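Local coordinates for E3 SUMO-protein ligase SIZ1 (Saccharomyces cerevisiae, PDB 3I2D) that acts as a SUMO E3 ligase that mediates attachment of SUMO (Smt3) to septins and PCNA, working with the conjugating enzyme UBC9 through its SP-RING zinc finger, at residues P81-N86 with L119-G124. Numbering follows the deposited sequence.
Sequences PELVMN and LYLFSG
Leu83 and Leu119 point their side chains at each other and meet tip to tip, the methyl CD1 of Leu83 lying 4.1 Å from CD1 of Leu119. The other methyl of Leu83 goes to Leu121, two residues further along the strand: CD2 comes to 4.4 Å from CD1 of Leu121, so the fork of Leu83 is shared between two residues of 119-124. Leu121 is divided in the same way, since its CD2 receives the terminal methyl of Met85, with CE of Met85 and CD2 of Leu121 4.1 Å apart. These last two side chains run across one another at about a right angle. Methionine reaches this far because its chain, after an extended chi2, bends at the sulfur (chi3 -71°), which swings CE toward Leu121 although the CB of Met85 sets off to one side. In Leu121, CG lies trans to the backbone N (chi1 179°), and from there its fork sends CD1 to Leu83 and CD2 to Met85.

The strands run in roughly the same direction, 24° apart, but their axes come no closer than 8.9 Å, too far for direct backbone pairing. Strand 195-204 lies between them in one of the antiparallel sheets of the PINIT domain, bonding through its backbone to Met85 by way of Leu197 and to Phe122 by way of Phe198. The contact therefore bridges next-but-one strands. Leu83 is the centre of an inverse gamma turn, just after the chain turns a corner at Pro81 and Glu82. Phe100 also touches Leu83, while Cys96 and Ala98 touch Met85, so strand 93-100, from the second sheet, packs on the same cluster.

All four touching residues are buried and every cross-contact is carbon to carbon; cohesion here thus rests on dispersion and the exclusion of water, with little directional constraint between the two segments.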
loop_
_atom_site.group_PDB
_atom_site.type_symbol
_atom_site.label_atom_id
_atom_site.label_comp_id
_atom_site.label_asym_id
_atom_site.label_seq_id
_atom_site.Cartn_x
_atom_site.Cartn_y
_atom_site.Cartn_z
ATOM N N PRO A 81 0.235 23.089 -5.735
ATOM C CA PRO A 81 0.927 24.122 -4.951
ATOM C C PRO A 81 0.087 24.930 -3.985
ATOM O O PRO A 81 0.464 25.108 -2.826
ATOM C CB PRO A 81 1.575 24.982 -6.024
ATOM C CG PRO A 81 0.546 24.956 -7.098
ATOM C CD PRO A 81 0.188 23.490 -7.155
ATOM N N GLU A 82 -1.053 25.411 -4.462
ATOM C CA GLU A 82 -1.945 26.214 -3.647
ATOM C C GLU A 82 -2.551 25.448 -2.460
ATOM O O GLU A 82 -2.902 26.046 -1.450
ATOM C CB GLU A 82 -3.044 26.792 -4.542
ATOM C CG GLU A 82 -2.871 26.427 -6.016
ATOM C CD GLU A 82 -3.507 27.438 -6.960
ATOM O OE1 GLU A 82 -3.013 28.589 -7.013
ATOM O OE2 GLU A 82 -4.499 27.085 -7.644
ATOM N N LEU A 83 -2.662 24.127 -2.586
ATOM C CA LEU A 83 -3.227 23.276 -1.532
ATOM C C LEU A 83 -2.187 22.874 -0.489
ATOM O O LEU A 83 -1.778 21.717 -0.410
ATOM C CB LEU A 83 -3.824 22.010 -2.145
ATOM C CG LEU A 83 -5.330 21.834 -2.037
ATOM C CD1 LEU A 83 -5.725 20.502 -2.649
ATOM C CD2 LEU A 83 -5.739 21.891 -0.578
ATOM N N VAL A 84 -1.745 23.838 0.301
ATOM C CA VAL A 84 -0.768 23.566 1.341
ATOM C C VAL A 84 -1.177 24.399 2.530
ATOM O O VAL A 84 -1.121 25.629 2.492
ATOM C CB VAL A 84 0.633 23.951 0.894
ATOM C CG1 VAL A 84 1.626 23.711 2.021
ATOM C CG2 VAL A 84 1.003 23.145 -0.336
ATOM N N MET A 85 -1.607 23.723 3.586
ATOM C CA MET A 85 -2.065 24.410 4.784
ATOM C C MET A 85 -1.288 23.987 6.030
ATOM O O MET A 85 -0.558 22.992 6.031
ATOM C CB MET A 85 -3.558 24.131 4.972
ATOM C CG MET A 85 -4.337 24.234 3.669
ATOM S SD MET A 85 -6.039 23.641 3.750
ATOM C CE MET A 85 -5.821 21.875 3.898
ATOM N N ASN A 86 -1.443 24.760 7.092
ATOM C CA ASN A 86 -0.779 24.463 8.347
ATOM C C ASN A 86 -1.840 24.422 9.424
ATOM O O ASN A 86 -2.792 25.208 9.397
ATOM C CB ASN A 86 0.241 25.545 8.673
ATOM C CG ASN A 86 1.349 25.616 7.651
ATOM O OD1 ASN A 86 2.338 24.883 7.737
ATOM N ND2 ASN A 86 1.185 26.490 6.658
ATOM N N LEU A 119 -7.320 13.263 -6.479
ATOM C CA LEU A 119 -6.731 14.345 -5.693
ATOM C C LEU A 119 -6.792 13.987 -4.202
ATOM O O LEU A 119 -7.859 14.012 -3.593
ATOM C CB LEU A 119 -7.502 15.633 -5.939
ATOM C CG LEU A 119 -6.797 16.972 -5.761
ATOM C CD1 LEU A 119 -7.787 17.896 -5.089
ATOM C CD2 LEU A 119 -5.516 16.838 -4.941
ATOM N N TYR A 120 -5.649 13.648 -3.622
ATOM C CA TYR A 120 -5.602 13.263 -2.220
ATOM C C TYR A 120 -5.051 14.360 -1.326
ATOM O O TYR A 120 -4.133 15.089 -1.696
ATOM C CB TYR A 120 -4.741 12.004 -2.049
ATOM C CG TYR A 120 -5.426 10.704 -2.397
ATOM C CD1 TYR A 120 -6.699 10.688 -2.977
ATOM C CD2 TYR A 120 -4.818 9.481 -2.113
ATOM C CE1 TYR A 120 -7.349 9.488 -3.258
ATOM C CE2 TYR A 120 -5.458 8.271 -2.393
ATOM C CZ TYR A 120 -6.721 8.287 -2.960
ATOM O OH TYR A 120 -7.361 7.099 -3.218
ATOM N N LEU A 121 -5.623 14.494 -0.143
ATOM C CA LEU A 121 -5.104 15.474 0.777
ATOM C C LEU A 121 -4.367 14.668 1.846
ATOM O O LEU A 121 -4.899 13.688 2.380
ATOM C CB LEU A 121 -6.235 16.275 1.389
ATOM C CG LEU A 121 -5.799 17.328 2.398
ATOM C CD1 LEU A 121 -4.796 18.288 1.768
ATOM C CD2 LEU A 121 -7.040 18.049 2.894
ATOM N N PHE A 122 -3.122 15.047 2.114
ATOM C CA PHE A 122 -2.315 14.363 3.117
ATOM C C PHE A 122 -2.096 15.282 4.301
ATOM O O PHE A 122 -2.204 16.503 4.180
ATOM C CB PHE A 122 -0.933 13.973 2.570
ATOM C CG PHE A 122 -0.961 12.846 1.590
ATOM C CD1 PHE A 122 -1.455 13.034 0.307
ATOM C CD2 PHE A 122 -0.500 11.589 1.954
ATOM C CE1 PHE A 122 -1.491 11.996 -0.592
ATOM C CE2 PHE A 122 -0.533 10.539 1.059
ATOM C CZ PHE A 122 -1.028 10.744 -0.218
ATOM N N SER A 123 -1.770 14.686 5.438
ATOM C CA SER A 123 -1.505 15.450 6.631
ATOM C C SER A 123 -0.416 14.753 7.402
ATOM O O SER A 123 -0.358 13.540 7.427
ATOM C CB SER A 123 -2.757 15.542 7.483
ATOM O OG SER A 123 -2.490 16.240 8.681
ATOM N N GLY A 124 0.458 15.525 8.026
ATOM C CA GLY A 124 1.527 14.947 8.812
ATOM C C GLY A 124 1.927 15.953 9.865
ATOM O O GLY A 124 1.567 17.116 9.767
#